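Hcp protein (PDB 3WX6) forms hexameric rings that probably stack into the inner tube of the type VI secretion system. Local coordinates at residues 114-119 against 143-148; 83-88 against 108-113; 12-17 against 78-83. All coordinates share one frame; numbering follows the deposited sequence.

In the fold
Contacts 1 and 2 are beta-sheet pairings in the Hcp barrel, one in each of its two antiparallel sheets. Contact 2 is buried. Contact 1 is only partly so, with an apolar face turned inward and a mostly polar face that reaches a second subunit. Phe-85 and Phe-110 of contact 2 meet Phe-146 and Tyr-148 of contact 1, so the two sheets join through aromatic rings. Contact 3 lies at the surface, where a loop is held mainly by a carboxylate and one backbone bond, with little apolar packing. It shares Glu-83 with contact 2, and both use strand 82-87. Leu-114 of contact 1 packs on Arg-79 and Met-81 of contact 3.

Contact 1 (114-119 against 143-148); sequences LITHMD and EIKFTY
A classic beta bulge interrupts this antiparallel strand pair of the Hcp beta barrel. Thr-116 and His-117 both face Lys-145, whose carbonyl O takes three donors. Thr-116 N comes nearly along the C=O axis (2.9 Å to Lys-145 O). His-117 N is longer, at 3.3 Å from Lys-145 O, but in the carbonyl plane on a lone pair. Thr-116 OG1 bonds from above that plane. Its chi1 of 42° sets OG1 between the backbone N and the carbonyl carbon. Thr-147 OG1 then donates to Thr-116 OG1 (3.1 Å), the side chains crossing at about a right angle. Paired backbone bonds join Leu-114 with Thr-147 and Asp-119 with Glu-143, and Lys-145 N bonds back to His-117 O.

Ile-115, Met-118, Ile-144 and Phe-146 form an apolar face. Ile-115 CG2 meets Ile-144 CG2 at 3.6 Å, and Ile-115 CG1 comes obliquely to Phe-146 CE2. Helix 69-78 packs on Ile-115. On the face of Lys-145, both His-117 ring nitrogens bond aspartates of a second subunit, Asp-38 and Asp-40, which would probably favour a protonated ring. The sheet continues there through a strand of that subunit. Selenomethionine Met-118 bends at chi3, bringing its CE to 3.9 Å from Ile-144 CG2.

Contact 2 (83-88 against 108-113); sequences EEFEIT and YKFEKV
Three backbone hydrogen bonds tie strand 84-87 to strand 108-110. Ile-87 and Tyr-108 form a hydrogen-bonded antiparallel pair. Tyr-108 N donates to Ile-87 O in the carbonyl plane (2.8 Å). In return Ile-87 N approaches Tyr-108 O from above the carbonyl plane. The third bond, Phe-110 N to Phe-85 O at 2.9 Å, runs nearly along the C=O axis. Between these bonds sits the non-hydrogen-bonded pair Glu-86 and Lys-109. There Lys-109 CA and Glu-86 CA make bent CA-H...O contacts with Phe-85 O and Tyr-108 O.

The apolar contacts centre on Phe-85. Its CB points toward the other segment and its CG is anti to the backbone N (chi1 -158°), and the ring meets both Val-113 and Phe-110. Val-113 CG1 sits over one face of this ring, 4.2 Å from its centroid, in a CH-pi contact. Val-113 CG2 touches Phe-85 CB at 3.5 Å. Phe-110 meets the same ring at its edge, with CD2 beside Phe-85 CD1. The two rings lie rim to rim, neither over the other's face, with planes at 60°. The strands belong to the antiparallel sheet 8-11, 82-87, 108-110, 151-153 and 162-164 of the Hcp barrel. Phe-85 also packs on Ile-59 and Leu-61 of the other sheet and meets the Phe-146 ring, so it lies between the two sheets. Ile-87 CB rests on Tyr-108 CB at 3.6 Å.

On the side of Ile-87, Tyr-108 OH hydrogen-bonds Gln-120 OE1 of the fourth subunit. Glu-86 and Lys-109 share the face opposite Ile-87 and Tyr-108. They run alongside each other, pointing the same way. Glu-86 OE1 stays 4.6 Å from Lys-109 NZ, beyond a salt bridge, while Glu-86 OE2 accepts from Leu-105 N.

Contact 3 (12-17 against 78-83); sequences KTQGEI and KREMME
Glu-80 reaches out fully extended: CG is anti to the backbone N (chi1 175°), and the chain stays extended beyond CG, which carries the carboxylate straight on to the loop 12-17. This loop follows strand 8-11 of the Hcp beta barrel. Residues 78-83 lead from the end of helix 69-78 into strand 82-87, the neighbour of 8-11 in the sheet. Glu-80 OE1 accepts two consecutive backbone N-H groups. Gln-14 N bonds to Glu-80 OE1 at 2.9 Å, and Thr-13 N to the same OE1 at 3.0 Å. Both meet the oxygen from above the carboxylate plane. One carboxylate oxygen thus grips two successive amides of the loop, and the two N-H groups would partly offset its negative charge.

Gln-14 crosses Glu-80 at about a right angle, with amide and carboxylate planes 60° apart. Its NE2 donates to Gln-71 O of helix 69-78 and lies 2.9 Å from Glu-80 OE2. That helix packs on Glu-80 through Ala-75.

A backbone bond joins the segments at the start of the loop: Lys-12 N donates to Met-81 O nearly along the C=O axis, at 2.7 Å. The Lys-12 side chain bends at chi2 (71°) and runs alongside selenomethionine Met-81, which places Lys-12 CD 3.6 Å from Met-81 CB.

Contact 1 (114-119 against 143-148)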
loop_
_atom_site.group_PDB
_atom_site.type_symbol
_atom_site.label_atom_id
_atom_site.label_comp_id
_atom_site.label_asym_id
_atom_site.label_seq_id
_atom_site.Cartn_x
_atom_site.Cartn_y
_atom_site.Cartn_z
ATOM N N LEU A 114 -25.902 17.350 -9.602
ATOM C CA LEU A 114 -26.219 16.110 -10.291
ATOM C C LEU A 114 -25.412 14.994 -9.671
ATOM O O LEU A 114 -24.196 15.114 -9.510
ATOM C CB LEU A 114 -25.912 16.206 -11.790
ATOM C CG LEU A 114 -26.473 15.104 -12.703
ATOM C CD1 LEU A 114 -27.982 15.185 -12.857
ATOM C CD2 LEU A 114 -25.789 15.130 -14.066
ATOM N N ILE A 115 -26.085 13.896 -9.347
ATOM C CA ILE A 115 -25.391 12.745 -8.799
ATOM C C ILE A 115 -24.675 12.066 -9.952
ATOM O O ILE A 115 -25.284 11.771 -10.983
ATOM C CB ILE A 115 -26.361 11.769 -8.094
ATOM C CG1 ILE A 115 -27.231 12.530 -7.088
ATOM C CG2 ILE A 115 -25.597 10.682 -7.370
ATOM C CD1 ILE A 115 -28.181 11.650 -6.296
ATOM N N THR A 116 -23.375 11.839 -9.792
ATOM C CA THR A 116 -22.581 11.294 -10.883
ATOM C C THR A 116 -22.037 9.910 -10.575
ATOM O O THR A 116 -21.690 9.166 -11.490
ATOM C CB THR A 116 -21.407 12.218 -11.236
ATOM O OG1 THR A 116 -20.798 12.719 -10.037
ATOM C CG2 THR A 116 -21.902 13.383 -12.092
ATOM N N HIS A 117 -21.956 9.561 -9.295
ATOM C CA HIS A 117 -21.450 8.245 -8.928
ATOM C C HIS A 117 -21.924 7.781 -7.552
ATOM O O HIS A 117 -22.206 8.595 -6.675
ATOM C CB HIS A 117 -19.928 8.242 -8.966
ATOM C CG HIS A 117 -19.340 6.877 -9.166
ATOM N ND1 HIS A 117 -19.136 6.342 -10.411
ATOM C CD2 HIS A 117 -18.926 5.950 -8.272
ATOM C CE1 HIS A 117 -18.606 5.131 -10.285
ATOM N NE2 HIS A 117 -18.471 4.873 -9.000
HETATM N N MSE A 118 -21.997 6.466 -7.364
HETATM C CA MSE A 118 -22.391 5.908 -6.075
HETATM C C MSE A 118 -21.862 4.487 -5.881
HETATM O O MSE A 118 -21.990 3.638 -6.762
HETATM C CB MSE A 118 -23.924 5.936 -5.929
HETATM C CG MSE A 118 -24.418 6.163 -4.503
HETATM SE SE MSE A 118 -26.357 6.366 -4.365
HETATM C CE MSE A 118 -26.636 7.613 -5.805
ATOM N N ASP A 119 -21.261 4.241 -4.721
ATOM C CA ASP A 119 -20.860 2.892 -4.327
ATOM C C ASP A 119 -21.570 2.437 -3.068
ATOM O O ASP A 119 -21.280 2.935 -1.990
ATOM C CB ASP A 119 -19.347 2.820 -4.103
ATOM C CG ASP A 119 -18.557 3.037 -5.371
ATOM O OD1 ASP A 119 -18.327 2.040 -6.081
ATOM O OD2 ASP A 119 -18.170 4.188 -5.655
ATOM N N GLU A 143 -21.211 5.602 -0.862
ATOM C CA GLU A 143 -20.469 6.822 -1.157
ATOM C C GLU A 143 -21.078 7.541 -2.353
ATOM O O GLU A 143 -20.980 7.064 -3.483
ATOM C CB GLU A 143 -18.994 6.507 -1.417
ATOM C CG GLU A 143 -18.260 5.978 -0.216
ATOM C CD GLU A 143 -16.813 5.677 -0.514
ATOM O OE1 GLU A 143 -16.556 4.854 -1.416
ATOM O OE2 GLU A 143 -15.932 6.265 0.147
ATOM N N ILE A 144 -21.708 8.684 -2.100
ATOM C CA ILE A 144 -22.398 9.413 -3.154
ATOM C C ILE A 144 -21.564 10.599 -3.626
ATOM O O ILE A 144 -21.234 11.503 -2.853
ATOM C CB ILE A 144 -23.781 9.920 -2.689
ATOM C CG1 ILE A 144 -24.532 8.827 -1.925
ATOM C CG2 ILE A 144 -24.605 10.377 -3.876
ATOM C CD1 ILE A 144 -24.437 8.954 -0.427
ATOM N N LYS A 145 -21.240 10.596 -4.912
ATOM C CA LYS A 145 -20.390 11.622 -5.490
ATOM C C LYS A 145 -21.250 12.571 -6.328
ATOM O O LYS A 145 -21.863 12.167 -7.312
ATOM C CB LYS A 145 -19.278 10.950 -6.308
ATOM C CG LYS A 145 -18.387 11.853 -7.138
ATOM C CD LYS A 145 -17.088 11.113 -7.493
ATOM C CE LYS A 145 -16.406 11.688 -8.725
ATOM N NZ LYS A 145 -14.936 11.827 -8.529
ATOM N N PHE A 146 -21.307 13.831 -5.910
ATOM C CA PHE A 146 -22.100 14.845 -6.606
ATOM C C PHE A 146 -21.237 15.745 -7.488
ATOM O O PHE A 146 -20.068 15.984 -7.196
ATOM C CB PHE A 146 -22.873 15.706 -5.600
ATOM C CG PHE A 146 -23.777 14.920 -4.675
ATOM C CD1 PHE A 146 -23.275 14.332 -3.517
ATOM C CD2 PHE A 146 -25.136 14.814 -4.936
ATOM C CE1 PHE A 146 -24.106 13.630 -2.659
ATOM C CE2 PHE A 146 -25.973 14.106 -4.082
ATOM C CZ PHE A 146 -25.457 13.520 -2.939
ATOM N N THR A 147 -21.806 16.206 -8.594
ATOM C CA THR A 147 -21.149 17.202 -9.431
ATOM C C THR A 147 -21.965 18.489 -9.383
ATOM O O THR A 147 -23.194 18.445 -9.397
ATOM C CB THR A 147 -20.993 16.705 -10.890
ATOM O OG1 THR A 147 -20.101 15.582 -10.923
ATOM C CG2 THR A 147 -20.446 17.793 -11.792
ATOM N N TYR A 148 -21.286 19.631 -9.312
ATOM C CA TYR A 148 -21.980 20.912 -9.180
ATOM C C TYR A 148 -21.384 22.001 -10.067
ATOM O O TYR A 148 -20.297 21.836 -10.623
ATOM C CB TYR A 148 -21.969 21.371 -7.713
ATOM C CG TYR A 148 -20.594 21.452 -7.069
ATOM C CD1 TYR A 148 -19.774 22.558 -7.259
ATOM C CD2 TYR A 148 -20.124 20.423 -6.265
ATOM C CE1 TYR A 148 -18.533 22.634 -6.674
ATOM C CE2 TYR A 148 -18.884 20.491 -5.676
ATOM C CZ TYR A 148 -18.094 21.597 -5.885
ATOM O OH TYR A 148 -16.852 21.677 -5.304
#

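Contact 2 (83-88 against 108-113)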
loop_
_atom_site.group_PDB
_atom_site.type_symbol
_atom_site.label_atom_id
_atom_site.label_comp_id
_atom_site.label_asym_id
_atom_site.label_seq_id
_atom_site.Cartn_x
_atom_site.Cartn_y
_atom_site.Cartn_z
ATOM N N GLU A 83 -32.751 20.048 -6.210
ATOM C CA GLU A 83 -33.298 21.399 -6.170
ATOM C C GLU A 83 -32.657 22.230 -5.064
ATOM O O GLU A 83 -32.376 23.412 -5.252
ATOM C CB GLU A 83 -34.818 21.351 -5.977
ATOM C CG GLU A 83 -35.583 22.462 -6.689
ATOM C CD GLU A 83 -37.085 22.335 -6.497
ATOM O OE1 GLU A 83 -37.499 21.471 -5.695
ATOM O OE2 GLU A 83 -37.851 23.083 -7.144
ATOM N N GLU A 84 -32.449 21.610 -3.906
ATOM C CA GLU A 84 -31.614 22.182 -2.855
ATOM C C GLU A 84 -30.503 21.207 -2.458
ATOM O O GLU A 84 -30.745 20.017 -2.268
ATOM C CB GLU A 84 -32.452 22.586 -1.634
ATOM C CG GLU A 84 -31.619 23.052 -0.447
ATOM C CD GLU A 84 -32.450 23.348 0.787
ATOM O OE1 GLU A 84 -33.612 22.887 0.858
ATOM O OE2 GLU A 84 -31.937 24.047 1.687
ATOM N N PHE A 85 -29.285 21.721 -2.345
ATOM C CA PHE A 85 -28.159 20.942 -1.848
ATOM C C PHE A 85 -27.378 21.828 -0.913
ATOM O O PHE A 85 -26.589 22.672 -1.330
ATOM C CB PHE A 85 -27.286 20.425 -2.981
ATOM C CG PHE A 85 -26.453 19.237 -2.605
ATOM C CD1 PHE A 85 -25.181 19.400 -2.075
ATOM C CD2 PHE A 85 -26.950 17.957 -2.755
ATOM C CE1 PHE A 85 -24.412 18.304 -1.727
ATOM C CE2 PHE A 85 -26.193 16.861 -2.401
ATOM C CZ PHE A 85 -24.917 17.032 -1.890
ATOM N N GLU A 86 -27.631 21.636 0.368
ATOM C CA GLU A 86 -27.060 22.492 1.370
ATOM C C GLU A 86 -26.423 21.647 2.451
ATOM O O GLU A 86 -27.067 20.802 3.067
ATOM C CB GLU A 86 -28.161 23.419 1.905
ATOM C CG GLU A 86 -27.947 24.010 3.263
ATOM C CD GLU A 86 -28.878 25.180 3.529
ATOM O OE1 GLU A 86 -29.358 25.788 2.548
ATOM O OE2 GLU A 86 -29.124 25.500 4.711
ATOM N N ILE A 87 -25.131 21.865 2.647
ATOM C CA ILE A 87 -24.365 21.086 3.597
ATOM C C ILE A 87 -23.933 21.988 4.749
ATOM O O ILE A 87 -23.191 22.949 4.538
ATOM C CB ILE A 87 -23.121 20.447 2.928
ATOM C CG1 ILE A 87 -23.489 19.191 2.127
ATOM C CG2 ILE A 87 -22.085 20.081 3.966
ATOM C CD1 ILE A 87 -23.912 18.010 2.970
ATOM N N THR A 88 -24.439 21.728 5.952
ATOM C CA THR A 88 -24.041 22.529 7.107
ATOM C C THR A 88 -23.012 21.696 7.849
ATOM O O THR A 88 -23.148 20.478 7.975
ATOM C CB THR A 88 -25.233 22.923 8.011
ATOM O OG1 THR A 88 -24.782 23.785 9.064
ATOM C CG2 THR A 88 -25.876 21.723 8.610
ATOM N N TYR A 108 -22.009 25.056 3.141
ATOM C CA TYR A 108 -21.876 24.680 1.757
ATOM C C TYR A 108 -23.263 24.701 1.150
ATOM O O TYR A 108 -24.200 24.125 1.696
ATOM C CB TYR A 108 -21.265 23.287 1.629
ATOM C CG TYR A 108 -19.774 23.194 1.815
ATOM C CD1 TYR A 108 -18.913 23.437 0.763
ATOM C CD2 TYR A 108 -19.231 22.851 3.037
ATOM C CE1 TYR A 108 -17.550 23.338 0.917
ATOM C CE2 TYR A 108 -17.870 22.754 3.206
ATOM C CZ TYR A 108 -17.032 22.994 2.140
ATOM O OH TYR A 108 -15.670 22.903 2.297
ATOM N N LYS A 109 -23.379 25.364 0.010
ATOM C CA LYS A 109 -24.591 25.337 -0.776
ATOM C C LYS A 109 -24.140 25.206 -2.206
ATOM O O LYS A 109 -23.184 25.856 -2.617
ATOM C CB LYS A 109 -25.432 26.595 -0.536
ATOM C CG LYS A 109 -25.892 26.722 0.901
ATOM C CD LYS A 109 -26.176 28.150 1.312
ATOM C CE LYS A 109 -27.125 28.817 0.345
ATOM N NZ LYS A 109 -27.932 29.865 1.023
ATOM N N PHE A 110 -24.827 24.360 -2.957
ATOM C CA PHE A 110 -24.367 23.958 -4.275
ATOM C C PHE A 110 -25.516 24.093 -5.266
ATOM O O PHE A 110 -26.659 23.817 -4.917
ATOM C CB PHE A 110 -23.857 22.514 -4.235
ATOM C CG PHE A 110 -22.636 22.311 -3.373
ATOM C CD1 PHE A 110 -21.386 22.733 -3.804
ATOM C CD2 PHE A 110 -22.735 21.682 -2.140
ATOM C CE1 PHE A 110 -20.256 22.539 -3.021
ATOM C CE2 PHE A 110 -21.612 21.482 -1.354
ATOM C CZ PHE A 110 -20.373 21.911 -1.794
ATOM N N GLU A 111 -25.229 24.548 -6.481
ATOM C CA GLU A 111 -26.269 24.638 -7.503
ATOM C C GLU A 111 -26.021 23.665 -8.635
ATOM O O GLU A 111 -24.913 23.144 -8.788
ATOM C CB GLU A 111 -26.379 26.050 -8.066
ATOM C CG GLU A 111 -26.951 27.055 -7.098
ATOM C CD GLU A 111 -27.059 28.430 -7.706
ATOM O OE1 GLU A 111 -26.557 28.623 -8.835
ATOM O OE2 GLU A 111 -27.646 29.320 -7.057
ATOM N N LYS A 112 -27.075 23.422 -9.412
ATOM C CA LYS A 112 -27.036 22.482 -10.522
ATOM C C LYS A 112 -26.396 21.175 -10.084
ATOM O O LYS A 112 -25.468 20.680 -10.722
ATOM C CB LYS A 112 -26.269 23.084 -11.703
ATOM C CG LYS A 112 -26.953 24.292 -12.329
ATOM C CD LYS A 112 -26.219 24.734 -13.577
ATOM C CE LYS A 112 -26.810 26.010 -14.145
ATOM N NZ LYS A 112 -25.907 26.614 -15.163
ATOM N N VAL A 113 -26.886 20.624 -8.979
ATOM C CA VAL A 113 -26.303 19.407 -8.431
ATOM C C VAL A 113 -26.832 18.177 -9.143
ATOM O O VAL A 113 -28.036 17.992 -9.292
ATOM C CB VAL A 113 -26.574 19.272 -6.925
ATOM C CG1 VAL A 113 -25.938 18.010 -6.379
ATOM C CG2 VAL A 113 -26.028 20.477 -6.206
#

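Contact 3 (12-17 against 78-83)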
loop_
_atom_site.group_PDB
_atom_site.type_symbol
_atom_site.label_atom_id
_atom_site.label_comp_id
_atom_site.label_asym_id
_atom_site.label_seq_id
_atom_site.Cartn_x
_atom_site.Cartn_y
_atom_site.Cartn_z
ATOM N N LYS A 12 -35.549 17.426 -7.700
ATOM C CA LYS A 12 -36.447 18.052 -8.667
ATOM C C LYS A 12 -37.804 17.379 -8.657
ATOM O O LYS A 12 -38.839 18.023 -8.812
ATOM C CB LYS A 12 -35.861 17.970 -10.078
ATOM C CG LYS A 12 -35.899 19.258 -10.871
ATOM C CD LYS A 12 -34.904 20.267 -10.330
ATOM C CE LYS A 12 -34.775 21.464 -11.254
ATOM N NZ LYS A 12 -33.531 22.229 -10.960
ATOM N N THR A 13 -37.768 16.069 -8.440
ATOM C CA THR A 13 -38.902 15.181 -8.643
ATOM C C THR A 13 -39.360 14.590 -7.320
ATOM O O THR A 13 -40.512 14.758 -6.924
ATOM C CB THR A 13 -38.553 14.040 -9.619
ATOM O OG1 THR A 13 -38.332 14.570 -10.934
ATOM C CG2 THR A 13 -39.676 13.025 -9.676
ATOM N N GLN A 14 -38.448 13.892 -6.651
ATOM C CA GLN A 14 -38.748 13.204 -5.398
ATOM C C GLN A 14 -39.020 14.143 -4.219
ATOM O O GLN A 14 -39.338 13.684 -3.121
ATOM C CB GLN A 14 -37.593 12.259 -5.042
ATOM C CG GLN A 14 -37.446 11.067 -5.977
ATOM C CD GLN A 14 -36.269 10.190 -5.632
ATOM O OE1 GLN A 14 -36.429 9.002 -5.331
ATOM N NE2 GLN A 14 -35.073 10.765 -5.676
ATOM N N GLY A 15 -38.898 15.447 -4.436
ATOM C CA GLY A 15 -39.082 16.397 -3.354
ATOM C C GLY A 15 -38.018 16.302 -2.284
ATOM O O GLY A 15 -36.843 16.136 -2.596
ATOM N N GLU A 16 -38.421 16.344 -1.018
ATOM C CA GLU A 16 -37.438 16.321 0.053
ATOM C C GLU A 16 -37.080 14.905 0.449
ATOM O O GLU A 16 -37.934 14.032 0.600
ATOM C CB GLU A 16 -37.926 17.100 1.283
ATOM C CG GLU A 16 -38.765 18.343 0.988
ATOM C CD GLU A 16 -38.764 19.343 2.143
ATOM O OE1 GLU A 16 -38.679 18.911 3.314
ATOM O OE2 GLU A 16 -38.821 20.565 1.877
ATOM N N ILE A 17 -35.781 14.715 0.630
ATOM C CA ILE A 17 -35.165 13.415 0.804
ATOM C C ILE A 17 -34.551 13.297 2.203
ATOM O O ILE A 17 -33.653 14.060 2.562
ATOM C CB ILE A 17 -34.110 13.206 -0.312
ATOM C CG1 ILE A 17 -34.804 12.963 -1.657
ATOM C CG2 ILE A 17 -33.192 12.087 -0.002
ATOM C CD1 ILE A 17 -33.856 12.929 -2.824
ATOM N N LYS A 78 -31.872 8.409 -13.032
ATOM C CA LYS A 78 -32.800 9.239 -13.798
ATOM C C LYS A 78 -32.255 10.630 -14.130
ATOM O O LYS A 78 -32.950 11.423 -14.770
ATOM C CB LYS A 78 -34.134 9.388 -13.063
ATOM C CG LYS A 78 -34.996 8.128 -13.030
ATOM C CD LYS A 78 -36.442 8.467 -12.653
ATOM C CE LYS A 78 -37.347 7.241 -12.700
ATOM N NZ LYS A 78 -37.647 6.793 -14.088
ATOM N N ARG A 79 -31.025 10.917 -13.706
ATOM C CA ARG A 79 -30.413 12.227 -13.916
ATOM C C ARG A 79 -31.289 13.336 -13.323
ATOM O O ARG A 79 -31.441 14.405 -13.918
ATOM C CB ARG A 79 -30.171 12.477 -15.412
ATOM C CG ARG A 79 -29.001 11.693 -16.001
ATOM C CD ARG A 79 -28.701 12.080 -17.453
ATOM N NE ARG A 79 -28.107 13.410 -17.554
ATOM C CZ ARG A 79 -26.810 13.664 -17.385
ATOM N NH1 ARG A 79 -25.967 12.678 -17.104
ATOM N NH2 ARG A 79 -26.353 14.905 -17.495
ATOM N N GLU A 80 -31.864 13.067 -12.152
ATOM C CA GLU A 80 -32.697 14.036 -11.434
ATOM C C GLU A 80 -31.851 15.135 -10.797
ATOM O O GLU A 80 -30.886 14.848 -10.083
ATOM C CB GLU A 80 -33.525 13.327 -10.347
ATOM C CG GLU A 80 -34.349 14.247 -9.447
ATOM C CD GLU A 80 -34.976 13.509 -8.265
ATOM O OE1 GLU A 80 -35.674 14.155 -7.455
ATOM O OE2 GLU A 80 -34.862 12.266 -8.199
HETATM N N MSE A 81 -32.214 16.390 -11.047
HETATM C CA MSE A 81 -31.479 17.511 -10.473
HETATM C C MSE A 81 -31.861 17.711 -9.015
HETATM O O MSE A 81 -33.035 17.633 -8.651
HETATM C CB MSE A 81 -31.742 18.801 -11.260
HETATM C CG MSE A 81 -30.492 19.615 -11.614
HETATM SE SE MSE A 81 -29.410 18.785 -13.008
HETATM C CE MSE A 81 -27.942 20.062 -13.097
HETATM N N MSE A 82 -30.862 17.961 -8.181
HETATM C CA MSE A 82 -31.112 18.364 -6.811
HETATM C C MSE A 82 -31.589 19.804 -6.805
HETATM O O MSE A 82 -30.911 20.685 -7.339
HETATM C CB MSE A 82 -29.850 18.220 -5.966
HETATM C CG MSE A 82 -29.222 16.841 -5.987
HETATM SE SE MSE A 82 -30.319 15.471 -5.164
HETATM C CE MSE A 82 -31.248 14.860 -6.760
ATOM N N GLU A 83 -32.751 20.048 -6.210
ATOM C CA GLU A 83 -33.298 21.399 -6.170
ATOM C C GLU A 83 -32.657 22.230 -5.064
ATOM O O GLU A 83 -32.376 23.412 -5.252
ATOM C CB GLU A 83 -34.818 21.351 -5.977
ATOM C CG GLU A 83 -35.583 22.462 -6.689
ATOM C CD GLU A 83 -37.085 22.335 -6.497
ATOM O OE1 GLU A 83 -37.499 21.471 -5.695
ATOM O OE2 GLU A 83 -37.851 23.083 -7.144
#